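Local coordinates for haloacid dehalogenase domain protein hydrolase (Planctomyces limnophilus, PDB 4OVY) that probably acts as a hydrolase of the haloacid dehalogenase superfamily, possibly a phosphatase, and binds a calcium ion, at residues 37-42 and 155-160; 230-235 and 253-258; 167-172 and 181-186; 225-230 and 248-253. All blocks are in the same frame, centred on the assembly; numbering follows the deposited sequence. Where two conformers were deposited one is given.

Contact 1: 37-42 and 155-160; sequences RIVTFD and FKTFIV. With CA (calcium ion), chain J.
Phe-155 receives Arg-37 on its ring: CB of Arg-37 lies over one face, 4.0 Å from the centroid and displaced toward the rim, a CH-pi contact. Beyond CB the arginine runs on extended, its NE bonded to the carbonyl of Val-32. Lys-156 then starts the parallel ladder, its N donating to Arg-37 O at 2.8 Å and its O accepting from Val-39 N. Its CB lies beside Ile-38 CD1 with both side chains pointing the same way, while NZ forms a salt bridge with Glu-181 of the second subunit. On the opposite sheet face Thr-157 CG2 meets Val-39 CG1 at 3.7 Å; Val-39 CG1 stands between its own backbone N and carbonyl carbon (chi1 57°). Phe-158 spans two rungs, giving its N to Val-39 O and taking Phe-41 N on its own O. Its CD1 touches Ile-38 CG2 at 4.0 Å. Ile-159 adds a CA-H...O contact to Phe-41 O. The ladder ends where that carbonyl accepts Val-160 N at 2.8 Å, one residue before Asp-42, and Val-160 CG2 packs on Thr-40 CG2 at 3.5 Å. Asp-42 OD2 binds calcium at 2.3 Å, while Lys-216 bridges to OD1 and bonds Val-160 O. Each carboxylate oxygen thus has a separate partner, consistent with the DxD motif of this superfamily.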
# COMPACT_ATOMS: atom_id res chain seq x y z
N ARG A 37 -3.05 -15.52 -1.20
CA ARG A 37 -4.43 -15.44 -1.68
C ARG A 37 -4.92 -14.00 -1.77
O ARG A 37 -5.72 -13.54 -0.95
CB ARG A 37 -5.35 -16.28 -0.80
CG ARG A 37 -4.99 -17.75 -0.82
CD ARG A 37 -5.93 -18.58 0.04
NE ARG A 37 -5.36 -19.89 0.27
CZ ARG A 37 -5.79 -20.77 1.17
NH1 ARG A 37 -6.83 -20.50 1.95
NH2 ARG A 37 -5.15 -21.93 1.29
N ILE A 38 -4.43 -13.30 -2.78
CA ILE A 38 -4.77 -11.90 -3.04
C ILE A 38 -5.77 -11.86 -4.18
O ILE A 38 -5.53 -12.47 -5.24
CB ILE A 38 -3.52 -11.09 -3.47
CG1 ILE A 38 -2.41 -11.17 -2.41
CG2 ILE A 38 -3.88 -9.65 -3.79
CD1 ILE A 38 -2.87 -10.84 -1.01
N VAL A 39 -6.87 -11.15 -3.98
CA VAL A 39 -7.87 -10.92 -5.02
C VAL A 39 -8.15 -9.43 -5.15
O VAL A 39 -8.30 -8.73 -4.14
CB VAL A 39 -9.17 -11.72 -4.78
CG1 VAL A 39 -9.78 -11.40 -3.43
CG2 VAL A 39 -10.18 -11.46 -5.89
N THR A 40 -8.21 -8.94 -6.39
CA THR A 40 -8.41 -7.52 -6.67
C THR A 40 -9.71 -7.28 -7.43
O THR A 40 -10.04 -8.00 -8.38
CB THR A 40 -7.23 -6.92 -7.46
OG1 THR A 40 -6.99 -7.68 -8.65
CG2 THR A 40 -5.98 -6.88 -6.62
N PHE A 41 -10.44 -6.26 -6.99
CA PHE A 41 -11.70 -5.85 -7.59
C PHE A 41 -11.61 -4.39 -8.03
O PHE A 41 -11.16 -3.54 -7.27
CB PHE A 41 -12.83 -5.93 -6.57
CG PHE A 41 -13.15 -7.32 -6.11
CD1 PHE A 41 -12.43 -7.91 -5.09
CD2 PHE A 41 -14.20 -8.03 -6.68
CE1 PHE A 41 -12.72 -9.20 -4.66
CE2 PHE A 41 -14.49 -9.32 -6.26
CZ PHE A 41 -13.76 -9.90 -5.25
N ASP A 42 -12.08 -4.09 -9.23
CA ASP A 42 -12.46 -2.72 -9.54
C ASP A 42 -13.67 -2.36 -8.66
O ASP A 42 -14.35 -3.26 -8.13
CB ASP A 42 -12.81 -2.58 -11.02
CG ASP A 42 -12.81 -1.14 -11.49
OD1 ASP A 42 -12.44 -0.21 -10.75
OD2 ASP A 42 -13.19 -0.93 -12.65
N PHE A 155 -8.81 -15.35 1.71
CA PHE A 155 -8.32 -14.38 0.71
C PHE A 155 -8.30 -13.00 1.33
O PHE A 155 -9.14 -12.68 2.16
CB PHE A 155 -9.25 -14.29 -0.50
CG PHE A 155 -9.10 -15.42 -1.48
CD1 PHE A 155 -9.56 -16.68 -1.16
CD2 PHE A 155 -8.55 -15.20 -2.73
CE1 PHE A 155 -9.44 -17.72 -2.06
CE2 PHE A 155 -8.43 -16.24 -3.64
CZ PHE A 155 -8.87 -17.50 -3.30
N LYS A 156 -7.34 -12.17 0.91
CA LYS A 156 -7.35 -10.74 1.20
C LYS A 156 -7.93 -10.02 -0.01
O LYS A 156 -7.37 -10.10 -1.11
CB LYS A 156 -5.94 -10.20 1.47
CG LYS A 156 -5.33 -10.69 2.76
CD LYS A 156 -3.91 -10.17 2.97
CE LYS A 156 -3.87 -8.80 3.64
NZ LYS A 156 -2.59 -8.61 4.39
N THR A 157 -9.02 -9.30 0.22
CA THR A 157 -9.77 -8.64 -0.84
C THR A 157 -9.33 -7.18 -0.94
O THR A 157 -9.46 -6.44 0.02
CB THR A 157 -11.29 -8.67 -0.55
OG1 THR A 157 -11.54 -8.12 0.75
CG2 THR A 157 -11.82 -10.11 -0.61
N PHE A 158 -8.80 -6.80 -2.10
CA PHE A 158 -8.38 -5.42 -2.36
C PHE A 158 -9.28 -4.76 -3.41
O PHE A 158 -9.76 -5.42 -4.35
CB PHE A 158 -6.96 -5.39 -2.93
CG PHE A 158 -5.87 -5.61 -1.93
CD1 PHE A 158 -5.60 -6.89 -1.45
CD2 PHE A 158 -5.07 -4.56 -1.51
CE1 PHE A 158 -4.57 -7.10 -0.55
CE2 PHE A 158 -4.04 -4.77 -0.60
CZ PHE A 158 -3.80 -6.04 -0.13
N ILE A 159 -9.47 -3.46 -3.28
CA ILE A 159 -10.00 -2.65 -4.37
C ILE A 159 -8.83 -2.05 -5.16
O ILE A 159 -7.86 -1.57 -4.57
CB ILE A 159 -10.91 -1.52 -3.86
CG1 ILE A 159 -12.24 -2.11 -3.39
CG2 ILE A 159 -11.17 -0.48 -4.94
CD1 ILE A 159 -13.09 -1.13 -2.61
N VAL A 160 -8.95 -2.09 -6.48
CA VAL A 160 -7.99 -1.49 -7.40
C VAL A 160 -8.80 -0.69 -8.43
O VAL A 160 -9.29 -1.24 -9.41
CB VAL A 160 -7.08 -2.54 -8.07
CG1 VAL A 160 -6.02 -1.87 -8.94
CG2 VAL A 160 -6.40 -3.41 -7.02
CA CA J . -15.01 -0.12 -13.81
O HOH W 1 -12.45 -0.12 -14.97
O HOH W 2 -15.62 1.56 -14.90

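Contact 2: 230-235 and 253-258; sequences MAVGNS and LGLIVH. With CA (calcium ion), chain J.
The beta-alpha-beta unit of strand 230-233, helix 239-246 and strand 253-260, part of the Rossmann-like core of the haloacid dehalogenase fold, is closed here by parallel pairing in which Ala-231 and Gly-233 exchange hydrogen bonds with Leu-253, Leu-255 and Val-257. Four backbone bonds hold it: Ala-231 N to Leu-253 O, Leu-255 N to Ala-231 O, Gly-233 N to Leu-255 O and Val-257 N to Gly-233 O, the last at 2.8 Å. The strand directions differ by only 11°. On the face of Met-230, a selenomethionine, its chain stays extended (chi3 163°) and brings CE to Leu-255 CD1 at 3.8 Å. Val-232 CG2 approaches Leu-255 CD1 at 4.2 Å, while Val-232 CG1 meets Val-257 CG2. Past the strand end Asn-234 turns its CG between the backbone N and the carbonyl carbon (chi1 72°), and OD1 coordinates calcium at 2.4 Å. Thr-46 OG1 is also hydrogen-bonded to this oxygen, and Asp-238 OD2 accepts the backbone N-H groups of Asn-234 and Ser-235. Ser-235 OG is bonded to water 1, itself a calcium ligand. Asn-234 CB lies 3.3 Å from Val-257 O, a buried carbonyl with no hydrogen-bonding partner in the model.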
# COMPACT_ATOMS: atom_id res chain seq x y z
N MSE A 230 -6.58 -13.81 -8.33
CA MSE A 230 -7.90 -13.59 -8.92
C MSE A 230 -8.15 -12.12 -9.06
O MSE A 230 -7.63 -11.32 -8.29
CB MSE A 230 -8.92 -14.24 -7.99
CG MSE A 230 -10.34 -14.19 -8.50
SE MSE A 230 -11.44 -15.19 -7.19
CE MSE A 230 -13.21 -14.52 -7.74
N ALA A 231 -8.94 -11.75 -10.07
CA ALA A 231 -9.32 -10.36 -10.28
C ALA A 231 -10.69 -10.29 -10.93
O ALA A 231 -11.04 -11.14 -11.75
CB ALA A 231 -8.30 -9.63 -11.13
N VAL A 232 -11.45 -9.27 -10.55
CA VAL A 232 -12.75 -9.01 -11.13
C VAL A 232 -12.84 -7.55 -11.55
O VAL A 232 -12.53 -6.64 -10.78
CB VAL A 232 -13.90 -9.33 -10.15
CG1 VAL A 232 -15.24 -9.23 -10.87
CG2 VAL A 232 -13.71 -10.71 -9.52
N GLY A 233 -13.26 -7.34 -12.80
CA GLY A 233 -13.44 -6.01 -13.35
C GLY A 233 -14.71 -5.97 -14.17
O GLY A 233 -15.52 -6.91 -14.12
N ASN A 234 -14.91 -4.88 -14.91
CA ASN A 234 -16.08 -4.76 -15.79
C ASN A 234 -15.86 -3.96 -17.07
O ASN A 234 -16.73 -3.94 -17.93
CB ASN A 234 -17.25 -4.12 -15.04
CG ASN A 234 -17.02 -2.64 -14.79
OD1 ASN A 234 -16.11 -2.26 -14.07
ND2 ASN A 234 -17.84 -1.80 -15.41
N SER A 235 -14.72 -3.29 -17.20
CA SER A 235 -14.52 -2.40 -18.34
C SER A 235 -13.16 -2.60 -18.98
O SER A 235 -12.30 -3.32 -18.46
CB SER A 235 -14.69 -0.95 -17.88
OG SER A 235 -13.52 -0.50 -17.20
N LEU A 253 -7.56 -16.51 -11.97
CA LEU A 253 -8.93 -16.43 -12.47
C LEU A 253 -9.33 -14.97 -12.67
O LEU A 253 -9.17 -14.14 -11.77
CB LEU A 253 -9.89 -17.11 -11.49
CG LEU A 253 -11.38 -17.10 -11.86
CD1 LEU A 253 -11.63 -17.88 -13.15
CD2 LEU A 253 -12.23 -17.65 -10.73
N GLY A 254 -9.85 -14.66 -13.86
CA GLY A 254 -10.37 -13.33 -14.15
C GLY A 254 -11.84 -13.38 -14.52
O GLY A 254 -12.27 -14.24 -15.30
N LEU A 255 -12.62 -12.47 -13.94
CA LEU A 255 -14.03 -12.34 -14.29
C LEU A 255 -14.38 -10.92 -14.69
O LEU A 255 -13.76 -9.95 -14.24
CB LEU A 255 -14.92 -12.80 -13.14
CG LEU A 255 -14.74 -14.28 -12.77
CD1 LEU A 255 -14.06 -14.39 -11.42
CD2 LEU A 255 -16.07 -15.02 -12.74
N ILE A 256 -15.40 -10.82 -15.53
CA ILE A 256 -15.91 -9.55 -16.01
C ILE A 256 -17.40 -9.44 -15.69
O ILE A 256 -18.19 -10.32 -16.04
CB ILE A 256 -15.71 -9.41 -17.53
CG1 ILE A 256 -14.22 -9.33 -17.86
CG2 ILE A 256 -16.46 -8.19 -18.07
CD1 ILE A 256 -13.92 -9.49 -19.34
N VAL A 257 -17.79 -8.34 -15.05
CA VAL A 257 -19.20 -8.05 -14.80
C VAL A 257 -19.77 -7.36 -16.04
O VAL A 257 -19.40 -6.22 -16.36
CB VAL A 257 -19.39 -7.15 -13.56
CG1 VAL A 257 -20.87 -6.87 -13.32
CG2 VAL A 257 -18.75 -7.78 -12.33
N HIS A 258 -20.68 -8.06 -16.73
CA HIS A 258 -21.32 -7.57 -17.94
C HIS A 258 -22.71 -7.03 -17.61
O HIS A 258 -23.59 -7.76 -17.13
CB HIS A 258 -21.40 -8.70 -18.98
CG HIS A 258 -21.78 -8.24 -20.36
ND1 HIS A 258 -22.17 -9.12 -21.35
CD2 HIS A 258 -21.85 -7.01 -20.90
CE1 HIS A 258 -22.44 -8.45 -22.45
NE2 HIS A 258 -22.25 -7.16 -22.21
CA CA J . -15.01 -0.12 -13.81
O HOH W 1 -12.45 -0.12 -14.97
O HOH W 2 -15.62 1.56 -14.90

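Contact 3: 167-172 and 181-186; sequences FMRPWA and EQVIGS. With EDO (1,2-ethanediol), chain D.
The guanidinium of Arg-169 has Val-183 O near it, 3.7 Å from NH2, without a hydrogen bond across the contact. Its polar atoms are bonded to other groups: NE to Pro-180 O, NH1 to Glu-166 OE2 in a salt bridge, and NH2 to Gln-222 O of the second subunit. The indole of Trp-171 has Met-168 O 3.5 Å above the plane of one face, offset toward the rim. Its NE1 donates to a lone pair of Phe-167 O at 2.8 Å, the oxygen lying 29° out of the ring plane, and the bond is rather bent (133° at the hydrogen). Val-183 carries the apolar part. Its CG1 meets CE of Met-168, a selenomethionine, at 3.7 Å, because the Met-168 chain bends at its last torsion (chi3 -72°). The same CE lies 4.2 Å from Gly-185 CA, where no side chain intervenes. Val-183 CB rests against Arg-169 CG as the two side chains slide past each other in opposite directions, and Val-183 CG2 approaches Ala-172 CB. Beyond this, Gly-185 N donates to O1 of a 1,2-ethanediol molecule, probably from the crystallisation liquor, whose O2 donates to Gly-185 O at 2.6 Å. The packing belongs to a beta-alpha-beta crossover, in which short helices 165-168 and 172-176 connect the adjacent parallel strands 156-161 and 183-195, as in Rossmann-like cores.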
# COMPACT_ATOMS: atom_id res chain seq x y z
N PHE A 167 -11.67 9.11 -1.90
CA PHE A 167 -13.12 9.09 -2.08
C PHE A 167 -13.73 7.78 -1.55
O PHE A 167 -14.86 7.78 -1.07
CB PHE A 167 -13.51 9.28 -3.54
CG PHE A 167 -14.98 9.35 -3.76
CD1 PHE A 167 -15.69 10.49 -3.37
CD2 PHE A 167 -15.68 8.28 -4.30
CE1 PHE A 167 -17.06 10.56 -3.55
CE2 PHE A 167 -17.05 8.34 -4.47
CZ PHE A 167 -17.74 9.49 -4.10
N MSE A 168 -13.00 6.68 -1.68
CA MSE A 168 -13.53 5.35 -1.31
C MSE A 168 -13.24 4.97 0.12
O MSE A 168 -14.05 4.30 0.78
CB MSE A 168 -12.92 4.29 -2.23
CG MSE A 168 -13.36 4.50 -3.68
SE MSE A 168 -12.54 3.15 -4.85
CE MSE A 168 -10.69 3.81 -4.84
N ARG A 169 -12.09 5.39 0.63
CA ARG A 169 -11.63 4.96 1.96
C ARG A 169 -12.54 5.27 3.15
O ARG A 169 -12.58 4.50 4.10
CB ARG A 169 -10.22 5.49 2.25
CG ARG A 169 -9.13 4.61 1.68
CD ARG A 169 -7.76 5.23 1.83
NE ARG A 169 -6.70 4.25 1.64
CZ ARG A 169 -5.41 4.53 1.50
NH1 ARG A 169 -4.98 5.79 1.49
NH2 ARG A 169 -4.54 3.55 1.38
N PRO A 170 -13.28 6.40 3.11
CA PRO A 170 -14.13 6.71 4.26
C PRO A 170 -15.24 5.69 4.55
O PRO A 170 -15.66 5.58 5.70
CB PRO A 170 -14.73 8.07 3.90
CG PRO A 170 -13.76 8.68 2.94
CD PRO A 170 -13.22 7.52 2.15
N TRP A 171 -15.70 4.96 3.54
CA TRP A 171 -16.87 4.09 3.67
C TRP A 171 -16.66 2.62 3.25
O TRP A 171 -17.53 1.78 3.51
CB TRP A 171 -18.05 4.69 2.88
CG TRP A 171 -17.71 5.01 1.46
CD1 TRP A 171 -17.21 6.19 0.97
CD2 TRP A 171 -17.83 4.13 0.34
NE1 TRP A 171 -17.02 6.10 -0.38
CE2 TRP A 171 -17.38 4.85 -0.80
CE3 TRP A 171 -18.26 2.81 0.18
CZ2 TRP A 171 -17.37 4.28 -2.07
CZ3 TRP A 171 -18.24 2.25 -1.09
CH2 TRP A 171 -17.80 2.99 -2.20
N ALA A 172 -15.53 2.31 2.63
CA ALA A 172 -15.32 0.97 2.05
C ALA A 172 -15.29 -0.15 3.10
O ALA A 172 -15.68 -1.29 2.81
CB ALA A 172 -14.04 0.95 1.20
N GLU A 181 -6.16 0.18 4.11
CA GLU A 181 -4.88 -0.36 3.63
C GLU A 181 -5.02 -1.37 2.47
O GLU A 181 -4.02 -1.81 1.92
CB GLU A 181 -4.05 -0.95 4.78
CG GLU A 181 -4.60 -2.21 5.45
CD GLU A 181 -5.59 -1.94 6.57
OE1 GLU A 181 -6.16 -0.82 6.67
OE2 GLU A 181 -5.80 -2.88 7.37
N GLN A 182 -6.25 -1.73 2.12
CA GLN A 182 -6.51 -2.64 1.00
C GLN A 182 -7.31 -1.96 -0.11
O GLN A 182 -7.93 -2.63 -0.94
CB GLN A 182 -7.22 -3.90 1.50
CG GLN A 182 -6.28 -4.74 2.35
CD GLN A 182 -6.90 -5.98 2.95
OE1 GLN A 182 -7.91 -6.52 2.47
NE2 GLN A 182 -6.27 -6.46 3.98
N VAL A 183 -7.28 -0.63 -0.12
CA VAL A 183 -7.89 0.16 -1.18
C VAL A 183 -6.74 0.80 -1.96
O VAL A 183 -5.88 1.46 -1.38
CB VAL A 183 -8.82 1.25 -0.63
CG1 VAL A 183 -9.39 2.09 -1.78
CG2 VAL A 183 -9.94 0.64 0.20
N ILE A 184 -6.73 0.57 -3.27
CA ILE A 184 -5.75 1.16 -4.17
C ILE A 184 -6.53 1.99 -5.17
O ILE A 184 -7.54 1.54 -5.72
CB ILE A 184 -4.94 0.06 -4.89
CG1 ILE A 184 -4.10 -0.72 -3.88
CG2 ILE A 184 -4.04 0.65 -5.96
CD1 ILE A 184 -3.50 -1.99 -4.44
N GLY A 185 -6.08 3.22 -5.38
CA GLY A 185 -6.79 4.13 -6.25
C GLY A 185 -5.89 5.23 -6.77
O GLY A 185 -4.67 5.21 -6.58
N SER A 186 -6.50 6.19 -7.45
CA SER A 186 -5.76 7.37 -7.90
C SER A 186 -5.59 8.33 -6.72
O SER A 186 -6.39 8.31 -5.79
CB SER A 186 -6.50 8.06 -9.04
OG SER A 186 -6.59 7.21 -10.18
C1 EDO D . -2.11 3.82 -5.40
O1 EDO D . -3.13 3.58 -4.41
C2 EDO D . -1.53 5.23 -5.26
O2 EDO D . -2.54 6.23 -5.40

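Contact 4: 225-230 and 248-253; sequences GRRPVM and GPANGL
Val-229 and Gly-252 approach backbone to backbone in the close part of this contact, their CA atoms 4.6 Å apart. Val-229 O lies 3.2 Å from Gly-252 CA and accepts the N-H of Leu-253 at 3.1 Å. That hydrogen bond is fairly straight (159° at the hydrogen), although the donor is tilted 29° from the carbonyl plane. Tyr-19 OH is a weak second partner of the same oxygen. Here the two segments enter their strands, and Met-230 beside Leu-253 forms the first bridge of the parallel pair. Toward the other end the backbones diverge into loops, with Pro-249 and Asn-251 at the solvent side. Arg-227 still leans across: its CD comes to 3.5 Å from Ala-250 CB, a contact to be read with caution since Ala-250 was deposited in two conformers. The Arg-227 chain bends at chi3 (-53°), which places NE, 3.9 Å from that CB in the given conformer. Its NH2 is hydrogen-bonded to Tyr-244 O of helix 239-246, and Lys-198 of the second subunit packs on both Arg-227 and Pro-249. Chemically, then, one backbone hydrogen bond joins the segments just ahead of the strand pairing; in the given conformer the arginine meets the facing loop mainly through CD, while NH2 is bonded to a helix carbonyl.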
# COMPACT_ATOMS: atom_id res chain seq x y z
N GLY A 225 2.81 -5.79 -3.71
CA GLY A 225 4.05 -6.52 -3.87
C GLY A 225 3.86 -7.96 -4.31
O GLY A 225 4.78 -8.77 -4.16
N ARG A 226 2.69 -8.28 -4.84
CA ARG A 226 2.33 -9.65 -5.22
C ARG A 226 1.47 -9.61 -6.48
O ARG A 226 0.70 -8.68 -6.67
CB ARG A 226 1.50 -10.33 -4.11
CG ARG A 226 2.16 -10.52 -2.74
CD ARG A 226 1.15 -11.08 -1.74
NE ARG A 226 1.67 -11.41 -0.40
CZ ARG A 226 2.43 -12.47 -0.11
NH1 ARG A 226 2.83 -12.69 1.14
NH2 ARG A 226 2.80 -13.32 -1.07
N ARG A 227 1.56 -10.64 -7.31
CA ARG A 227 0.58 -10.83 -8.38
C ARG A 227 -0.66 -11.47 -7.76
O ARG A 227 -0.55 -12.53 -7.13
CB ARG A 227 1.15 -11.75 -9.46
CG ARG A 227 0.27 -11.85 -10.70
CD ARG A 227 0.70 -13.01 -11.60
NE ARG A 227 2.13 -12.96 -11.92
CZ ARG A 227 2.67 -12.38 -13.00
NH1 ARG A 227 3.98 -12.42 -13.16
NH2 ARG A 227 1.92 -11.77 -13.92
N PRO A 228 -1.84 -10.84 -7.91
CA PRO A 228 -3.06 -11.48 -7.39
C PRO A 228 -3.35 -12.81 -8.07
O PRO A 228 -2.95 -13.02 -9.22
CB PRO A 228 -4.16 -10.45 -7.69
CG PRO A 228 -3.43 -9.14 -7.83
CD PRO A 228 -2.11 -9.50 -8.45
N VAL A 229 -4.05 -13.70 -7.38
CA VAL A 229 -4.46 -14.97 -7.98
C VAL A 229 -5.87 -14.91 -8.58
O VAL A 229 -6.30 -15.85 -9.25
CB VAL A 229 -4.35 -16.14 -6.97
CG1 VAL A 229 -2.92 -16.22 -6.43
CG2 VAL A 229 -5.36 -15.99 -5.85
N MSE A 230 -6.58 -13.81 -8.33
CA MSE A 230 -7.90 -13.59 -8.92
C MSE A 230 -8.15 -12.12 -9.06
O MSE A 230 -7.63 -11.32 -8.29
CB MSE A 230 -8.92 -14.24 -7.99
CG MSE A 230 -10.34 -14.19 -8.50
SE MSE A 230 -11.44 -15.19 -7.19
CE MSE A 230 -13.21 -14.52 -7.74
N GLY A 248 0.13 -15.55 -19.51
CA GLY A 248 1.51 -16.05 -19.40
C GLY A 248 1.56 -17.24 -18.45
O GLY A 248 0.65 -18.07 -18.46
N PRO A 249 2.62 -17.32 -17.62
CA PRO A 249 2.76 -18.46 -16.70
C PRO A 249 1.86 -18.41 -15.45
O PRO A 249 1.72 -19.42 -14.77
CB PRO A 249 4.24 -18.39 -16.29
CG PRO A 249 4.59 -16.95 -16.41
CD PRO A 249 3.74 -16.37 -17.50
N ALA A 250 1.33 -17.23 -15.15
CA ALA A 250 0.33 -17.10 -14.11
C ALA A 250 -0.90 -17.84 -14.61
O ALA A 250 -1.14 -17.90 -15.82
CB ALA A 250 0.01 -15.64 -13.86
N ASN A 251 -1.65 -18.44 -13.70
CA ASN A 251 -2.86 -19.13 -14.10
C ASN A 251 -4.03 -18.74 -13.23
O ASN A 251 -4.84 -19.58 -12.87
CB ASN A 251 -2.64 -20.65 -14.07
CG ASN A 251 -2.05 -21.18 -15.37
OD1 ASN A 251 -1.48 -22.27 -15.40
ND2 ASN A 251 -2.19 -20.41 -16.44
N GLY A 252 -4.14 -17.45 -12.92
CA GLY A 252 -5.19 -16.99 -12.03
C GLY A 252 -6.53 -16.88 -12.74
O GLY A 252 -6.64 -17.12 -13.95
N LEU A 253 -7.56 -16.51 -11.97
CA LEU A 253 -8.93 -16.43 -12.47
C LEU A 253 -9.33 -14.97 -12.67
O LEU A 253 -9.17 -14.14 -11.77
CB LEU A 253 -9.89 -17.11 -11.49
CG LEU A 253 -11.38 -17.10 -11.86
CD1 LEU A 253 -11.63 -17.88 -13.15
CD2 LEU A 253 -12.23 -17.65 -10.73

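From the N terminus, contact 1 closes first, bringing 37-42 beside 155-160 across a largely helical insertion. Contact 3 follows in series, closing the short helical connection between 167-172 and 181-186; Ile-159 of contact 1 pairs with Gln-182 and Ile-184, which adds strand 183-195 to the sheet. Contacts 4 and 2 come last. Their segments alternate along the chain and share Met-230 and Leu-253, so contact 4 begins the pairing that contact 2 continues. Strand 38-41 lies between strands 156-161 and 230-233, bonded to the latter through Thr-40 and Asp-42, and Asp-42 of contact 1 and Asn-234 of contact 2 bind the same calcium ion. Contacts 3 and 4, centres about 22 Å apart, both touch the second subunit.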